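Local atomic coordinates of ribosomal silencing factor RsfS (PDB entry 2O5A), a protein that probably silences translation by binding ribosomal protein uL14 and keeping the 30S and 50S ribosomal subunits from joining. Residues A[9-14]-A[36-41]. Numbering follows the deposited sequence.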
loop_
_atom_site.group_PDB
_atom_site.type_symbol
_atom_site.label_atom_id
_atom_site.label_comp_id
_atom_site.label_asym_id
_atom_site.label_seq_id
_atom_site.Cartn_x
_atom_site.Cartn_y
_atom_site.Cartn_z
ATOM N N LEU A 9 11.645 6.505 -18.373
ATOM C CA LEU A 9 10.653 7.309 -19.068
ATOM C C LEU A 9 9.780 8.005 -18.029
ATOM O O LEU A 9 9.447 9.183 -18.168
ATOM C CB LEU A 9 9.793 6.413 -19.964
ATOM C CG LEU A 9 8.937 7.086 -21.039
ATOM C CD1 LEU A 9 9.824 7.893 -21.973
ATOM C CD2 LEU A 9 8.184 6.024 -21.819
ATOM N N ALA A 10 9.424 7.266 -16.983
ATOM C CA ALA A 10 8.593 7.793 -15.910
ATOM C C ALA A 10 9.385 8.732 -15.004
ATOM O O ALA A 10 8.870 9.758 -14.560
ATOM C CB ALA A 10 8.009 6.643 -15.095
ATOM N N VAL A 11 10.638 8.376 -14.734
ATOM C CA VAL A 11 11.495 9.194 -13.880
ATOM C C VAL A 11 11.697 10.581 -14.476
ATOM O O VAL A 11 11.663 11.582 -13.760
ATOM C CB VAL A 11 12.877 8.535 -13.668
ATOM C CG1 VAL A 11 13.790 9.468 -12.885
ATOM C CG2 VAL A 11 12.713 7.224 -12.917
ATOM N N ASN A 12 11.910 10.639 -15.787
ATOM C CA ASN A 12 12.109 11.909 -16.472
ATOM C C ASN A 12 10.841 12.754 -16.424
ATOM O O ASN A 12 10.867 13.904 -15.985
ATOM C CB ASN A 12 12.521 11.669 -17.927
ATOM C CG ASN A 12 13.935 11.137 -18.054
ATOM O OD1 ASN A 12 14.421 10.891 -19.158
ATOM N ND2 ASN A 12 14.606 10.959 -16.920
ATOM N N ALA A 13 9.733 12.177 -16.879
ATOM C CA ALA A 13 8.454 12.876 -16.881
ATOM C C ALA A 13 8.230 13.512 -15.514
ATOM O O ALA A 13 8.003 14.718 -15.403
ATOM C CB ALA A 13 7.326 11.900 -17.192
ATOM N N VAL A 14 8.302 12.685 -14.479
ATOM C CA VAL A 14 8.123 13.132 -13.105
ATOM C C VAL A 14 9.172 14.181 -12.723
ATOM O O VAL A 14 8.915 15.052 -11.891
ATOM C CB VAL A 14 8.206 11.926 -12.135
ATOM C CG1 VAL A 14 8.791 12.346 -10.807
ATOM C CG2 VAL A 14 6.819 11.339 -11.926
ATOM N N PHE A 36 8.432 -2.501 -11.274
ATOM C CA PHE A 36 8.885 -1.274 -10.630
ATOM C C PHE A 36 7.724 -0.406 -10.155
ATOM O O PHE A 36 6.680 -0.319 -10.808
ATOM C CB PHE A 36 9.754 -0.449 -11.585
ATOM C CG PHE A 36 11.067 -1.090 -11.944
ATOM C CD1 PHE A 36 12.001 -1.402 -10.959
ATOM C CD2 PHE A 36 11.386 -1.352 -13.272
ATOM C CE1 PHE A 36 13.237 -1.957 -11.296
ATOM C CE2 PHE A 36 12.618 -1.904 -13.620
ATOM C CZ PHE A 36 13.544 -2.210 -12.629
ATOM N N PHE A 37 7.925 0.231 -9.009
ATOM C CA PHE A 37 6.952 1.135 -8.406
ATOM C C PHE A 37 7.715 2.435 -8.192
ATOM O O PHE A 37 8.684 2.470 -7.434
ATOM C CB PHE A 37 6.471 0.591 -7.057
ATOM C CG PHE A 37 5.250 -0.298 -7.139
ATOM C CD1 PHE A 37 4.820 -0.838 -8.352
ATOM C CD2 PHE A 37 4.535 -0.598 -5.985
ATOM C CE1 PHE A 37 3.696 -1.672 -8.403
ATOM C CE2 PHE A 37 3.417 -1.427 -6.026
ATOM C CZ PHE A 37 2.993 -1.963 -7.236
ATOM N N LEU A 38 7.293 3.500 -8.870
ATOM C CA LEU A 38 7.972 4.787 -8.747
ATOM C C LEU A 38 7.215 5.727 -7.810
ATOM O O LEU A 38 6.041 6.026 -8.038
ATOM C CB LEU A 38 8.118 5.432 -10.129
ATOM C CG LEU A 38 8.925 6.732 -10.246
ATOM C CD1 LEU A 38 10.381 6.480 -9.876
ATOM C CD2 LEU A 38 8.825 7.262 -11.668
ATOM N N ILE A 39 7.898 6.189 -6.764
ATOM C CA ILE A 39 7.309 7.086 -5.779
ATOM C C ILE A 39 7.928 8.476 -5.744
ATOM O O ILE A 39 9.131 8.657 -5.950
ATOM C CB ILE A 39 7.380 6.469 -4.382
ATOM C CG1 ILE A 39 7.023 4.987 -4.516
ATOM C CG2 ILE A 39 6.480 7.238 -3.412
ATOM C CD1 ILE A 39 7.043 4.195 -3.280
ATOM N N CYS A 40 7.074 9.453 -5.486
ATOM C CA CYS A 40 7.477 10.844 -5.409
ATOM C C CYS A 40 6.310 11.632 -4.852
ATOM O O CYS A 40 5.243 11.074 -4.587
ATOM C CB CYS A 40 7.848 11.361 -6.796
ATOM S SG CYS A 40 6.485 11.331 -7.981
ATOM N N HIS A 41 6.507 12.930 -4.672
ATOM C CA HIS A 41 5.444 13.752 -4.132
ATOM C C HIS A 41 5.499 15.193 -4.610
ATOM O O HIS A 41 6.526 15.667 -5.099
ATOM C CB HIS A 41 5.489 13.720 -2.603
ATOM C CG HIS A 41 6.564 14.572 -2.007
ATOM N ND1 HIS A 41 6.621 15.937 -2.191
ATOM C CD2 HIS A 41 7.628 14.255 -1.230
ATOM C CE1 HIS A 41 7.667 16.421 -1.551
ATOM N NE2 HIS A 41 8.295 15.425 -0.960
#
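With CG trans to the backbone N (chi1 -174°), Leu38 lifts its isobutyl fork from strand 36-42 to the turn of helix 4-16 that holds Ala10 and Val11, while Cys40 sets SG between its own backbone N and carbonyl carbon (chi1 62°), facing Val14. Leu38 CD2 lies 3.6 Å from the methyl of Ala10 (CB) and 3.7 Å from Val11 N, reaching the helix backbone as well as a side chain; alanine suits this spot because a single methyl leaves room for the leucine fork. Leu38 CD1 meets Val11 CG2 at 3.9 Å, and the two side chains cross one another; beta-branching lets the partly exposed valine turn one methyl to the leucine. One turn further on, Cys40 SG lies 3.8 Å from Val14 CG1 and 4.0 Å from Val14 CG2, a small, only weakly polar thiol that can sit among buried methyls. Val22 of strand 22-26 touches Leu38 and Val14 alike, while Leu55 and Ile51 of helix 45-61 close on Ala10 and Val14. The axes of the two segments run nearly parallel (10°), with a closest approach of 9.8 Å. This is the helix-on-sheet packing of an alpha/beta fold: helix 4-16, beside helix 45-61, packs on one face of the mixed sheet of the Iojap/RsfS domain.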